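Local atomic coordinates of vitamin B12-binding protein (Vibrio cholerae O395, PDB entry 5YSC), a protein that binds vitamin B12 in the periplasm and probably delivers it to the membrane subunit BtuC of the BtuCDF ABC importer. Residues T67-I70 / E71-L74; A45-E48 / Y49-Y52; Q197-I200 / E201-L204; H222-R225 / A226-A229; G131-A134 / A135-R139. One frame throughout, in Å; residues are numbered along the deposited sequence.

Contact 1 (T67-I70 / E71-L74); sequences TINI and EKIL
Asn69 caps the first turn of the helix that carries Lys72. Three hydrogen bonds join the two short segments. The capping bond runs from Lys72 N to Asn69 OD1, 3.0 Å long and nearly straight. Lys72 N sits well above the plane of the Asn69 amide and not on a lone pair of OD1. Asn69 CG lies opposite its own backbone N (chi1 -168°), beside the carbonyl carbon, which turns the amide toward the helix start. The other two bonds are ordinary helical ones. Ile73 N reaches Asn69 O at 3.1 Å, and Leu74 N reaches Ile70 O at 2.9 Å. Outside the segments, Lys72 bends at chi3 and chi4, and its NZ forms a salt bridge with Glu60.

The other contacts between the segments are van der Waals. The Lys72 chain slants across the Asn69 amide, with CD 3.1 Å from Asn69 ND2. On the buried side, Ile68 CG2 meets Ile73 CD1 at 3.7 Å, and the two side chains cross at a slant. Ile70 CG2 touches Leu74 CD2 at 3.9 Å one turn apart on the helix. Of the Glu71 side chain, CB comes nearest Asn69 OD1; the extended chain runs on from there. Glu71 is predicted to be important for BtuC binding.

The loop here follows strand 43-45 and runs into helix 70-76. Asn69 is also backbone-bonded to Val62. Ile68 packs on Leu26 and on Leu93 of helix 90-98, and Ile70 rests on Glu92 and Lys95 of that same helix.

Contact 2 (A45-E48 / Y49-Y52); sequences AVSE and YSDY. With SO4 (sulfate ion), chain C.
The Tyr49 ring has the carbonyl carbon of Glu48 at its edge, near the ring plane. The sulfate approaches the ring obliquely through O3. Tyr49 N donates to sulfate O1 at 3.1 Å and, weakly, to O3; Arg61 NE is hydrogen-bonded to the ion as well. Glu48 CG lies alongside, 3.5 Å from sulfate O4. The ion probably came from the crystallisation liquor.

After Ser47 the chain turns back. Ser50 N donates to Ser47 O at 3.1 Å, from above the carbonyl plane. The two hydroxyls, Ser47 OG and Ser50 OG, are 2.8 Å apart. Ser47 OG stands between its own N and carbonyl carbon (chi1 77°), from where it donates to Glu48 O at 2.8 Å. Ser50 OG is also hydrogen-bonded to Thr31. Val46 CG2 presses on Ser50 CB at 3.5 Å, a tight fit.

OE2 of Glu48 is hydrogen-bonded to Asn64, and OE1 makes a weak hydrogen bond to cyanocobalamin. Ser47 to Ser50 form a type II beta turn. It presents Glu48 and Tyr49, both residues of the cyanocobalamin pocket, just after strand 43-45.

Contact 3 (Q197-I200 / E201-L204); sequences QVSI and EQVL
Ser199 and Gln202 bond to each other in both directions. Ser199 N donates to Gln202 OE1 at 2.7 Å, the shortest hydrogen bond between the segments. In return Gln202 N donates to Ser199 OG at 3.0 Å. A weak bond from Ser199 OG to Gln202 OE1 crosses between them. OE1 receives Ser199 N from above the plane of its amide and also lies 3.2 Å from Val198 CA.

Torsions set this pairing up. With chi1 at 76° the Ser199 hydroxyl is tucked over its own backbone, which brings OG to Gln202 N. Gln202 CG lies opposite its carbonyl carbon, and the chain beyond it, extended, runs back past Ser199. Two helical bonds continue the pattern: Val203 N to Ser199 O, and Leu204 N to Ile200 O at 2.9 Å.

Apolar groups flank the polar ones. Ile200 CG2 lies 3.6 Å from Leu204 CD1, the two side chains side by side and pointing the same way. Val198 CG2 and Val203 CG2 meet more loosely, 4.1 Å apart. Farther out, Val198 is backbone-bonded to Ile166 and packs on Phe188.

The arrangement is a capping box at the N-terminus of helix 200-206, with Ser199 as N-cap. Glu201, predicted to be important for BtuC binding, stands in this first turn.

Contact 4 (H222-R225 / A226-A229); sequences HMWR and AWQA
Trp224 and Trp227 meet at the packed side of this loop. Trp224 CE3 lies 4.0 Å from Trp227 CD1. The rings meet obliquely, with their planes at 56°. Met223 O sits in the plane of the Trp227 ring at its edge, 3.3 Å from CD1. Met223 CG lies over one face of the Trp224 indole. Trp224 is buried, and its NE1 is hydrogen-bonded to Gln160. Val203 and Val234 touch its side chain. Two backbone bonds follow the chain round: Trp227 N to Trp224 O at 3.0 Å, and the longer Gln228 N to Arg225 O. Both donors stand far above the carbonyl planes. A water borders the tryptophan pair at the edge of Trp227, joining Met223 O to Trp227 NE1, the latter at 3.3 Å.

The other side is wetter and held by polar groups. Arg225 NE donates to His222 O at 2.9 Å. The bond uses a lone pair of the oxygen and lies in the guanidinium plane. The bend at chi3 (-51°) brings NE to His222 O, while CG rests over one face of the His222 ring, offset toward its rim. His222 ND1 in turn accepts from Trp224 N. A second water donates to His222 O and accepts from Ala226 N, at 2.6 Å. Arg225, Ala226 and Gln228 are exposed.

His222 to Arg225 form a type I beta turn, in the loop between helices 215-220 and 232-235. The loop's tryptophans pack against helix 200-206, and Trp227 lies near Glu201, predicted to be important for BtuC binding.

Contact 5 (G131-A134 / A135-R139); sequences GQKA and AHDFR
Lys133 and Asp137 lie one turn apart on the same helix, and their side chains slant across each other. Lys133 NZ reaches Asp137 OD2 at 3.5 Å. This is a salt bridge, but its hydrogen bond is weak. Lys133 CG takes the position opposite the backbone N (chi1 178°). The chain then runs out nearly straight and bends only at chi4, where NZ swings to the carboxylate. Asp137 CG lies opposite its carbonyl carbon (chi1 -70°). That leans the carboxylate back over the preceding turn, with Asp137 CG 3.3 Å from Lys133 O. Lys133 CG and CE also come near OD2 as the chain slants past.

His136 turns its end away from the earlier segment. Its CB touches Gln132 O at 3.4 Å, and Asp137 OD1 lies at its ring edge, in the ring plane. Along the backbone run regular alpha-helical i to i+4 bonds. Ala135 N bonds to Gly131 O, His136 N to Gln132 O, Asp137 N to Lys133 O at 2.8 Å, and Phe138 N to Ala134 O.

All of this belongs to helix 128-148. Lys133 and His136 are exposed, while Ala135 and Phe138 are buried. The inner side faces helix 112-122: Ala134 packs on Ile118, and Phe138 on Ile114 and Ala115. Arg139 forms salt bridges there with Asp116 and Glu119.

In the fold
Along the chain the order is contact 2, contact 1, contact 5, contact 3, contact 4. Contact 2 follows strand 43-45, an edge strand of the first parallel sheet, and contact 1 comes later, at the start of helix 70-76; their centres are about 14 Å apart. Contacts 3 and 4 belong to the half with the second sheet and touch directly. Cyanocobalamin lies between the halves. The centres of contacts 1 and 3 are about 38 Å apart. Each is a helix start bearing a glutamate, consistent with BtuC meeting both halves. Contact 5 is on helix 128-148, which comes between the two sheets in the chain and probably joins the halves, as in this family.

Contact 1 (T67-I70 / E71-L74)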
loop_
_atom_site.group_PDB
_atom_site.type_symbol
_atom_site.label_atom_id
_atom_site.label_comp_id
_atom_site.label_asym_id
_atom_site.label_seq_id
_atom_site.Cartn_x
_atom_site.Cartn_y
_atom_site.Cartn_z
ATOM N N THR A 67 13.741 -5.284 -10.707
ATOM C CA THR A 67 14.782 -6.269 -10.458
ATOM C C THR A 67 15.010 -6.537 -8.984
ATOM O O THR A 67 15.145 -5.595 -8.195
ATOM C CB THR A 67 16.109 -5.780 -11.036
ATOM O OG1 THR A 67 15.844 -5.002 -12.214
ATOM C CG2 THR A 67 17.015 -6.954 -11.357
ATOM N N ILE A 68 15.181 -7.815 -8.645
ATOM C CA ILE A 68 15.744 -8.231 -7.370
ATOM C C ILE A 68 17.207 -8.585 -7.594
ATOM O O ILE A 68 17.526 -9.389 -8.480
ATOM C CB ILE A 68 14.996 -9.440 -6.792
ATOM C CG1 ILE A 68 13.527 -9.092 -6.466
ATOM C CG2 ILE A 68 15.728 -9.959 -5.566
ATOM C CD1 ILE A 68 12.753 -10.237 -5.852
ATOM N N ASN A 69 18.095 -8.025 -6.765
ATOM C CA ASN A 69 19.528 -8.230 -6.914
ATOM C C ASN A 69 19.922 -9.519 -6.207
ATOM O O ASN A 69 20.367 -9.543 -5.059
ATOM C CB ASN A 69 20.299 -7.040 -6.363
ATOM C CG ASN A 69 21.767 -7.068 -6.742
ATOM O OD1 ASN A 69 22.374 -8.139 -6.901
ATOM N ND2 ASN A 69 22.350 -5.882 -6.890
ATOM N N ILE A 70 19.788 -10.630 -6.937
ATOM C CA ILE A 70 20.032 -11.931 -6.322
ATOM C C ILE A 70 21.502 -12.103 -5.976
ATOM O O ILE A 70 21.825 -12.764 -4.997
ATOM C CB ILE A 70 19.546 -13.087 -7.210
ATOM C CG1 ILE A 70 18.019 -13.039 -7.265
ATOM C CG2 ILE A 70 20.025 -14.471 -6.663
ATOM C CD1 ILE A 70 17.406 -14.068 -8.119
ATOM N N GLU A 71 22.393 -11.554 -6.784
ATOM C CA GLU A 71 23.817 -11.635 -6.492
ATOM C C GLU A 71 24.108 -11.073 -5.109
ATOM O O GLU A 71 24.767 -11.717 -4.289
ATOM C CB GLU A 71 24.598 -10.878 -7.552
ATOM C CG GLU A 71 26.109 -11.012 -7.424
ATOM C CD GLU A 71 26.855 -10.489 -8.633
ATOM O OE1 GLU A 71 26.234 -9.879 -9.531
ATOM O OE2 GLU A 71 28.080 -10.699 -8.683
ATOM N N LYS A 72 23.591 -9.875 -4.835
ATOM C CA LYS A 72 23.803 -9.237 -3.536
ATOM C C LYS A 72 23.173 -10.046 -2.421
ATOM O O LYS A 72 23.758 -10.181 -1.346
ATOM C CB LYS A 72 23.241 -7.817 -3.552
ATOM C CG LYS A 72 24.209 -6.772 -4.003
ATOM C CD LYS A 72 23.587 -5.359 -4.047
ATOM C CE LYS A 72 24.462 -4.298 -3.418
ATOM N NZ LYS A 72 24.089 -4.106 -1.979
ATOM N N ILE A 73 21.979 -10.601 -2.652
ATOM C CA ILE A 73 21.346 -11.442 -1.639
ATOM C C ILE A 73 22.216 -12.655 -1.304
ATOM O O ILE A 73 22.319 -13.068 -0.135
ATOM C CB ILE A 73 19.935 -11.852 -2.102
ATOM C CG1 ILE A 73 19.065 -10.593 -2.201
ATOM C CG2 ILE A 73 19.326 -12.844 -1.165
ATOM C CD1 ILE A 73 17.629 -10.862 -2.547
ATOM N N LEU A 74 22.818 -13.277 -2.323
ATOM C CA LEU A 74 23.738 -14.379 -2.067
ATOM C C LEU A 74 24.858 -13.914 -1.147
ATOM O O LEU A 74 25.215 -14.591 -0.176
ATOM C CB LEU A 74 24.318 -14.874 -3.394
ATOM C CG LEU A 74 23.791 -16.093 -4.158
ATOM C CD1 LEU A 74 22.586 -16.780 -3.577
ATOM C CD2 LEU A 74 23.525 -15.675 -5.588
#

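Contact 2 (A45-E48 / Y49-Y52)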
loop_
_atom_site.group_PDB
_atom_site.type_symbol
_atom_site.label_atom_id
_atom_site.label_comp_id
_atom_site.label_asym_id
_atom_site.label_seq_id
_atom_site.Cartn_x
_atom_site.Cartn_y
_atom_site.Cartn_z
ATOM N N ALA A 45 19.266 -5.810 4.579
ATOM C CA ALA A 45 19.030 -5.140 3.307
ATOM C C ALA A 45 17.531 -4.969 3.115
ATOM O O ALA A 45 16.722 -5.715 3.692
ATOM C CB ALA A 45 19.619 -5.906 2.111
ATOM N N VAL A 46 17.183 -3.984 2.294
ATOM C CA VAL A 46 15.798 -3.618 2.027
ATOM C C VAL A 46 15.687 -3.242 0.551
ATOM O O VAL A 46 16.629 -3.424 -0.228
ATOM C CB VAL A 46 15.325 -2.473 2.948
ATOM C CG1 VAL A 46 15.350 -2.913 4.417
ATOM C CG2 VAL A 46 16.126 -1.211 2.687
ATOM N N SER A 47 14.531 -2.732 0.151
ATOM C CA SER A 47 14.256 -2.296 -1.204
ATOM C C SER A 47 14.503 -0.803 -1.369
ATOM O O SER A 47 14.577 -0.054 -0.399
ATOM C CB SER A 47 12.813 -2.603 -1.561
ATOM O OG SER A 47 11.941 -1.665 -0.967
ATOM N N GLU A 48 14.643 -0.384 -2.625
ATOM C CA GLU A 48 14.498 1.023 -2.959
ATOM C C GLU A 48 13.134 1.484 -2.461
ATOM O O GLU A 48 12.170 0.716 -2.436
ATOM C CB GLU A 48 14.630 1.251 -4.478
ATOM C CG GLU A 48 16.072 1.139 -4.996
ATOM C CD GLU A 48 16.221 1.322 -6.521
ATOM O OE1 GLU A 48 15.517 2.136 -7.147
ATOM O OE2 GLU A 48 17.066 0.605 -7.100
ATOM N N TYR A 49 13.076 2.724 -2.002
ATOM C CA TYR A 49 11.903 3.302 -1.372
ATOM C C TYR A 49 11.566 2.718 -0.009
ATOM O O TYR A 49 10.526 3.071 0.543
ATOM C CB TYR A 49 10.686 3.212 -2.277
ATOM C CG TYR A 49 10.685 4.330 -3.263
ATOM C CD1 TYR A 49 11.405 4.226 -4.415
ATOM C CD2 TYR A 49 10.002 5.491 -3.015
ATOM C CE1 TYR A 49 11.436 5.256 -5.342
ATOM C CE2 TYR A 49 10.009 6.535 -3.919
ATOM C CZ TYR A 49 10.730 6.404 -5.084
ATOM O OH TYR A 49 10.743 7.430 -5.989
ATOM N N SER A 50 12.418 1.885 0.577
ATOM C CA SER A 50 12.269 1.500 1.983
ATOM C C SER A 50 12.819 2.655 2.801
ATOM O O SER A 50 13.964 2.646 3.258
ATOM C CB SER A 50 12.989 0.195 2.300
ATOM O OG SER A 50 12.362 -0.922 1.707
ATOM N N ASP A 51 11.984 3.680 2.966
ATOM C CA ASP A 51 12.381 4.922 3.638
ATOM C C ASP A 51 11.647 5.155 4.946
ATOM O O ASP A 51 11.669 6.284 5.475
ATOM C CB ASP A 51 12.157 6.103 2.720
ATOM C CG ASP A 51 10.714 6.233 2.255
ATOM O OD1 ASP A 51 9.783 5.552 2.778
ATOM O OD2 ASP A 51 10.520 7.071 1.350
ATOM N N TYR A 52 10.980 4.126 5.477
ATOM C CA TYR A 52 10.246 4.257 6.692
ATOM C C TYR A 52 10.322 2.966 7.504
ATOM O O TYR A 52 10.099 1.883 6.938
ATOM C CB TYR A 52 8.782 4.601 6.481
ATOM C CG TYR A 52 8.190 5.097 7.768
ATOM C CD1 TYR A 52 8.308 6.424 8.121
ATOM C CD2 TYR A 52 7.621 4.222 8.686
ATOM C CE1 TYR A 52 7.848 6.877 9.326
ATOM C CE2 TYR A 52 7.130 4.689 9.929
ATOM C CZ TYR A 52 7.267 6.022 10.230
ATOM O OH TYR A 52 6.787 6.483 11.461
HETATM S S SO4 C . 16.278 4.470 -2.347
HETATM O O1 SO4 C . 15.486 4.369 -1.108
HETATM O O2 SO4 C . 17.098 5.682 -2.318
HETATM O O3 SO4 C . 15.352 4.545 -3.476
HETATM O O4 SO4 C . 17.189 3.335 -2.495
#

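Contact 3 (Q197-I200 / E201-L204)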
loop_
_atom_site.group_PDB
_atom_site.type_symbol
_atom_site.label_atom_id
_atom_site.label_comp_id
_atom_site.label_asym_id
_atom_site.label_seq_id
_atom_site.Cartn_x
_atom_site.Cartn_y
_atom_site.Cartn_z
ATOM N N GLN A 197 -4.192 1.180 -17.484
ATOM C CA GLN A 197 -3.986 2.501 -18.030
ATOM C C GLN A 197 -5.320 2.928 -18.635
ATOM O O GLN A 197 -5.966 2.148 -19.321
ATOM C CB GLN A 197 -2.898 2.465 -19.096
ATOM C CG GLN A 197 -2.459 3.823 -19.572
ATOM C CD GLN A 197 -1.345 3.741 -20.585
ATOM O OE1 GLN A 197 -0.410 2.962 -20.432
ATOM N NE2 GLN A 197 -1.441 4.547 -21.629
ATOM N N VAL A 198 -5.738 4.156 -18.357
ATOM C CA VAL A 198 -7.036 4.649 -18.798
ATOM C C VAL A 198 -6.856 5.994 -19.492
ATOM O O VAL A 198 -5.938 6.756 -19.188
ATOM C CB VAL A 198 -8.044 4.781 -17.628
ATOM C CG1 VAL A 198 -8.322 3.415 -16.978
ATOM C CG2 VAL A 198 -7.542 5.824 -16.595
ATOM N N SER A 199 -7.751 6.289 -20.430
ATOM C CA SER A 199 -7.726 7.549 -21.152
ATOM C C SER A 199 -8.540 8.609 -20.414
ATOM O O SER A 199 -9.423 8.301 -19.611
ATOM C CB SER A 199 -8.298 7.359 -22.561
ATOM O OG SER A 199 -9.711 7.254 -22.495
ATOM N N ILE A 200 -8.251 9.876 -20.731
ATOM C CA ILE A 200 -9.049 10.980 -20.203
ATOM C C ILE A 200 -10.523 10.717 -20.446
ATOM O O ILE A 200 -11.358 10.891 -19.555
ATOM C CB ILE A 200 -8.620 12.315 -20.836
ATOM C CG1 ILE A 200 -7.331 12.820 -20.192
ATOM C CG2 ILE A 200 -9.749 13.358 -20.686
ATOM C CD1 ILE A 200 -6.869 14.207 -20.665
ATOM N N GLU A 201 -10.864 10.327 -21.678
ATOM C CA GLU A 201 -12.258 10.089 -22.045
ATOM C C GLU A 201 -12.891 9.028 -21.152
ATOM O O GLU A 201 -14.033 9.181 -20.701
ATOM C CB GLU A 201 -12.335 9.664 -23.519
ATOM C CG GLU A 201 -12.103 10.775 -24.557
ATOM C CD GLU A 201 -10.772 11.501 -24.412
ATOM O OE1 GLU A 201 -10.750 12.744 -24.613
ATOM O OE2 GLU A 201 -9.754 10.833 -24.105
ATOM N N GLN A 202 -12.153 7.958 -20.885
ATOM C CA GLN A 202 -12.643 6.890 -20.022
ATOM C C GLN A 202 -13.089 7.408 -18.655
ATOM O O GLN A 202 -14.148 7.039 -18.166
ATOM C CB GLN A 202 -11.585 5.805 -19.856
ATOM C CG GLN A 202 -11.457 4.883 -21.052
ATOM C CD GLN A 202 -10.338 3.878 -20.896
ATOM O OE1 GLN A 202 -9.178 4.178 -21.165
ATOM N NE2 GLN A 202 -10.682 2.677 -20.463
ATOM N N VAL A 203 -12.271 8.254 -18.038
ATOM C CA VAL A 203 -12.654 8.879 -16.773
ATOM C C VAL A 203 -13.858 9.784 -16.987
ATOM O O VAL A 203 -14.851 9.713 -16.254
ATOM C CB VAL A 203 -11.480 9.679 -16.174
ATOM C CG1 VAL A 203 -11.890 10.302 -14.829
ATOM C CG2 VAL A 203 -10.228 8.821 -16.021
ATOM N N LEU A 204 -13.758 10.684 -17.974
ATOM C CA LEU A 204 -14.820 11.654 -18.219
ATOM C C LEU A 204 -16.158 10.965 -18.360
ATOM O O LEU A 204 -17.161 11.387 -17.774
ATOM C CB LEU A 204 -14.522 12.467 -19.483
ATOM C CG LEU A 204 -13.312 13.408 -19.473
ATOM C CD1 LEU A 204 -13.219 14.177 -20.787
ATOM C CD2 LEU A 204 -13.379 14.351 -18.306
#

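Contact 4 (H222-R225 / A226-A229)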
loop_
_atom_site.group_PDB
_atom_site.type_symbol
_atom_site.label_atom_id
_atom_site.label_comp_id
_atom_site.label_asym_id
_atom_site.label_seq_id
_atom_site.Cartn_x
_atom_site.Cartn_y
_atom_site.Cartn_z
ATOM N N HIS A 222 -3.880 20.452 -10.997
ATOM C CA HIS A 222 -4.180 19.099 -11.428
ATOM C C HIS A 222 -4.878 19.114 -12.786
ATOM O O HIS A 222 -5.464 20.117 -13.219
ATOM C CB HIS A 222 -5.018 18.346 -10.391
ATOM C CG HIS A 222 -6.399 18.880 -10.217
ATOM N ND1 HIS A 222 -7.426 18.583 -11.086
ATOM C CD2 HIS A 222 -6.936 19.660 -9.251
ATOM C CE1 HIS A 222 -8.532 19.173 -10.671
ATOM N NE2 HIS A 222 -8.262 19.831 -9.558
ATOM N N MET A 223 -4.789 17.976 -13.465
ATOM C CA MET A 223 -5.166 17.916 -14.865
ATOM C C MET A 223 -6.666 18.052 -15.080
ATOM O O MET A 223 -7.089 18.264 -16.226
ATOM C CB MET A 223 -4.689 16.602 -15.472
ATOM C CG MET A 223 -5.296 15.372 -14.792
ATOM S SD MET A 223 -4.714 13.790 -15.459
ATOM C CE MET A 223 -5.369 13.920 -17.128
ATOM N N TRP A 224 -7.474 17.948 -14.029
ATOM C CA TRP A 224 -8.921 17.909 -14.205
ATOM C C TRP A 224 -9.559 19.289 -14.088
ATOM O O TRP A 224 -10.767 19.409 -14.308
ATOM C CB TRP A 224 -9.549 16.922 -13.203
ATOM C CG TRP A 224 -8.923 15.549 -13.313
ATOM C CD1 TRP A 224 -8.055 14.961 -12.428
ATOM C CD2 TRP A 224 -9.075 14.617 -14.400
ATOM N NE1 TRP A 224 -7.673 13.721 -12.891
ATOM C CE2 TRP A 224 -8.275 13.492 -14.100
ATOM C CE3 TRP A 224 -9.801 14.626 -15.589
ATOM C CZ2 TRP A 224 -8.208 12.382 -14.933
ATOM C CZ3 TRP A 224 -9.723 13.510 -16.426
ATOM C CH2 TRP A 224 -8.928 12.413 -16.090
ATOM N N ARG A 225 -8.773 20.327 -13.776
ATOM C CA ARG A 225 -9.310 21.688 -13.773
ATOM C C ARG A 225 -9.796 22.081 -15.161
ATOM O O ARG A 225 -10.871 22.673 -15.314
ATOM C CB ARG A 225 -8.241 22.663 -13.301
ATOM C CG ARG A 225 -7.778 22.446 -11.881
ATOM C CD ARG A 225 -6.520 23.227 -11.605
ATOM N NE ARG A 225 -5.526 22.967 -12.641
ATOM C CZ ARG A 225 -4.741 23.887 -13.196
ATOM N NH1 ARG A 225 -4.825 25.162 -12.814
ATOM N NH2 ARG A 225 -3.869 23.538 -14.138
ATOM N N ALA A 226 -9.003 21.766 -16.180
ATOM C CA ALA A 226 -9.422 21.983 -17.564
ATOM C C ALA A 226 -10.778 21.350 -17.891
ATOM O O ALA A 226 -11.417 21.754 -18.874
ATOM C CB ALA A 226 -8.348 21.445 -18.510
ATOM N N TRP A 227 -11.252 20.401 -17.082
ATOM C CA TRP A 227 -12.443 19.620 -17.378
ATOM C C TRP A 227 -13.569 19.911 -16.398
ATOM O O TRP A 227 -14.430 19.062 -16.163
ATOM C CB TRP A 227 -12.101 18.127 -17.382
ATOM C CG TRP A 227 -11.050 17.841 -18.367
ATOM C CD1 TRP A 227 -9.710 17.762 -18.143
ATOM C CD2 TRP A 227 -11.237 17.645 -19.767
ATOM N NE1 TRP A 227 -9.055 17.513 -19.311
ATOM C CE2 TRP A 227 -9.972 17.427 -20.328
ATOM C CE3 TRP A 227 -12.357 17.623 -20.598
ATOM C CZ2 TRP A 227 -9.791 17.189 -21.692
ATOM C CZ3 TRP A 227 -12.176 17.376 -21.946
ATOM C CH2 TRP A 227 -10.901 17.167 -22.478
ATOM N N GLN A 228 -13.580 21.113 -15.810
ATOM C CA GLN A 228 -14.589 21.416 -14.798
ATOM C C GLN A 228 -15.999 21.188 -15.311
ATOM O O GLN A 228 -16.835 20.595 -14.624
ATOM C CB GLN A 228 -14.460 22.858 -14.322
ATOM C CG GLN A 228 -15.394 23.149 -13.168
ATOM C CD GLN A 228 -14.920 24.300 -12.341
ATOM O OE1 GLN A 228 -15.042 24.299 -11.114
ATOM N NE2 GLN A 228 -14.361 25.302 -13.007
ATOM N N ALA A 229 -16.288 21.688 -16.512
ATOM C CA ALA A 229 -17.648 21.627 -17.039
ATOM C C ALA A 229 -18.151 20.197 -17.134
ATOM O O ALA A 229 -19.331 19.933 -16.864
ATOM C CB ALA A 229 -17.703 22.302 -18.403
HETATM O O HOH W 1 -6.447 21.329 -15.661
HETATM O O HOH W 2 -5.953 18.220 -18.538
#

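Contact 5 (G131-A134 / A135-R139)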
loop_
_atom_site.group_PDB
_atom_site.type_symbol
_atom_site.label_atom_id
_atom_site.label_comp_id
_atom_site.label_asym_id
_atom_site.label_seq_id
_atom_site.Cartn_x
_atom_site.Cartn_y
_atom_site.Cartn_z
ATOM N N GLY A 131 5.889 -7.248 18.242
ATOM C CA GLY A 131 4.969 -7.481 17.141
ATOM C C GLY A 131 3.591 -7.909 17.599
ATOM O O GLY A 131 2.580 -7.521 17.012
ATOM N N GLN A 132 3.523 -8.727 18.656
ATOM C CA GLN A 132 2.236 -9.065 19.233
ATOM C C GLN A 132 1.477 -7.793 19.583
ATOM O O GLN A 132 0.294 -7.642 19.254
ATOM C CB GLN A 132 2.474 -9.943 20.468
ATOM C CG GLN A 132 2.769 -11.388 20.115
ATOM C CD GLN A 132 3.553 -12.135 21.217
ATOM O OE1 GLN A 132 3.787 -11.603 22.308
ATOM N NE2 GLN A 132 3.996 -13.350 20.904
ATOM N N LYS A 133 2.170 -6.853 20.217
ATOM C CA LYS A 133 1.529 -5.606 20.627
ATOM C C LYS A 133 1.144 -4.759 19.420
ATOM O O LYS A 133 0.036 -4.207 19.358
ATOM C CB LYS A 133 2.456 -4.821 21.554
ATOM C CG LYS A 133 1.863 -3.494 21.976
ATOM C CD LYS A 133 2.822 -2.780 22.896
ATOM C CE LYS A 133 2.460 -1.329 23.046
ATOM N NZ LYS A 133 1.143 -1.237 23.697
ATOM N N ALA A 134 2.051 -4.638 18.451
ATOM C CA ALA A 134 1.749 -3.799 17.296
ATOM C C ALA A 134 0.528 -4.311 16.552
ATOM O O ALA A 134 -0.322 -3.523 16.130
ATOM C CB ALA A 134 2.965 -3.723 16.378
ATOM N N ALA A 135 0.422 -5.634 16.370
ATOM C CA ALA A 135 -0.736 -6.201 15.686
ATOM C C ALA A 135 -2.010 -6.000 16.494
ATOM O O ALA A 135 -3.081 -5.729 15.935
ATOM C CB ALA A 135 -0.509 -7.691 15.415
ATOM N N HIS A 136 -1.889 -6.125 17.810
ATOM C CA HIS A 136 -3.036 -5.928 18.672
ATOM C C HIS A 136 -3.532 -4.505 18.512
ATOM O O HIS A 136 -4.716 -4.276 18.318
ATOM C CB HIS A 136 -2.680 -6.195 20.132
ATOM C CG HIS A 136 -3.719 -5.719 21.097
ATOM N ND1 HIS A 136 -4.777 -6.504 21.496
ATOM C CD2 HIS A 136 -3.871 -4.533 21.728
ATOM C CE1 HIS A 136 -5.534 -5.823 22.338
ATOM N NE2 HIS A 136 -5.003 -4.624 22.496
ATOM N N ASP A 137 -2.610 -3.554 18.588
ATOM C CA ASP A 137 -2.986 -2.144 18.497
ATOM C C ASP A 137 -3.592 -1.842 17.135
ATOM O O ASP A 137 -4.593 -1.130 17.035
ATOM C CB ASP A 137 -1.768 -1.253 18.753
ATOM C CG ASP A 137 -1.286 -1.288 20.207
ATOM O OD1 ASP A 137 -2.072 -1.673 21.086
ATOM O OD2 ASP A 137 -0.123 -0.939 20.468
ATOM N N PHE A 138 -2.982 -2.366 16.069
ATOM C CA PHE A 138 -3.540 -2.204 14.722
ATOM C C PHE A 138 -4.972 -2.703 14.658
ATOM O O PHE A 138 -5.853 -2.044 14.096
ATOM C CB PHE A 138 -2.697 -2.968 13.680
ATOM C CG PHE A 138 -3.132 -2.741 12.267
ATOM C CD1 PHE A 138 -4.182 -3.443 11.742
ATOM C CD2 PHE A 138 -2.487 -1.810 11.446
ATOM C CE1 PHE A 138 -4.609 -3.233 10.445
ATOM C CE2 PHE A 138 -2.904 -1.595 10.151
ATOM C CZ PHE A 138 -3.978 -2.287 9.650
ATOM N N ARG A 139 -5.212 -3.911 15.176
ATOM C CA ARG A 139 -6.548 -4.481 15.118
ATOM C C ARG A 139 -7.558 -3.610 15.855
ATOM O O ARG A 139 -8.690 -3.414 15.389
ATOM C CB ARG A 139 -6.514 -5.893 15.702
ATOM C CG ARG A 139 -5.748 -6.870 14.813
ATOM C CD ARG A 139 -6.033 -8.349 15.132
ATOM N NE ARG A 139 -5.404 -9.237 14.143
ATOM C CZ ARG A 139 -4.317 -9.975 14.352
ATOM N NH1 ARG A 139 -3.720 -10.001 15.536
ATOM N NH2 ARG A 139 -3.848 -10.740 13.369
#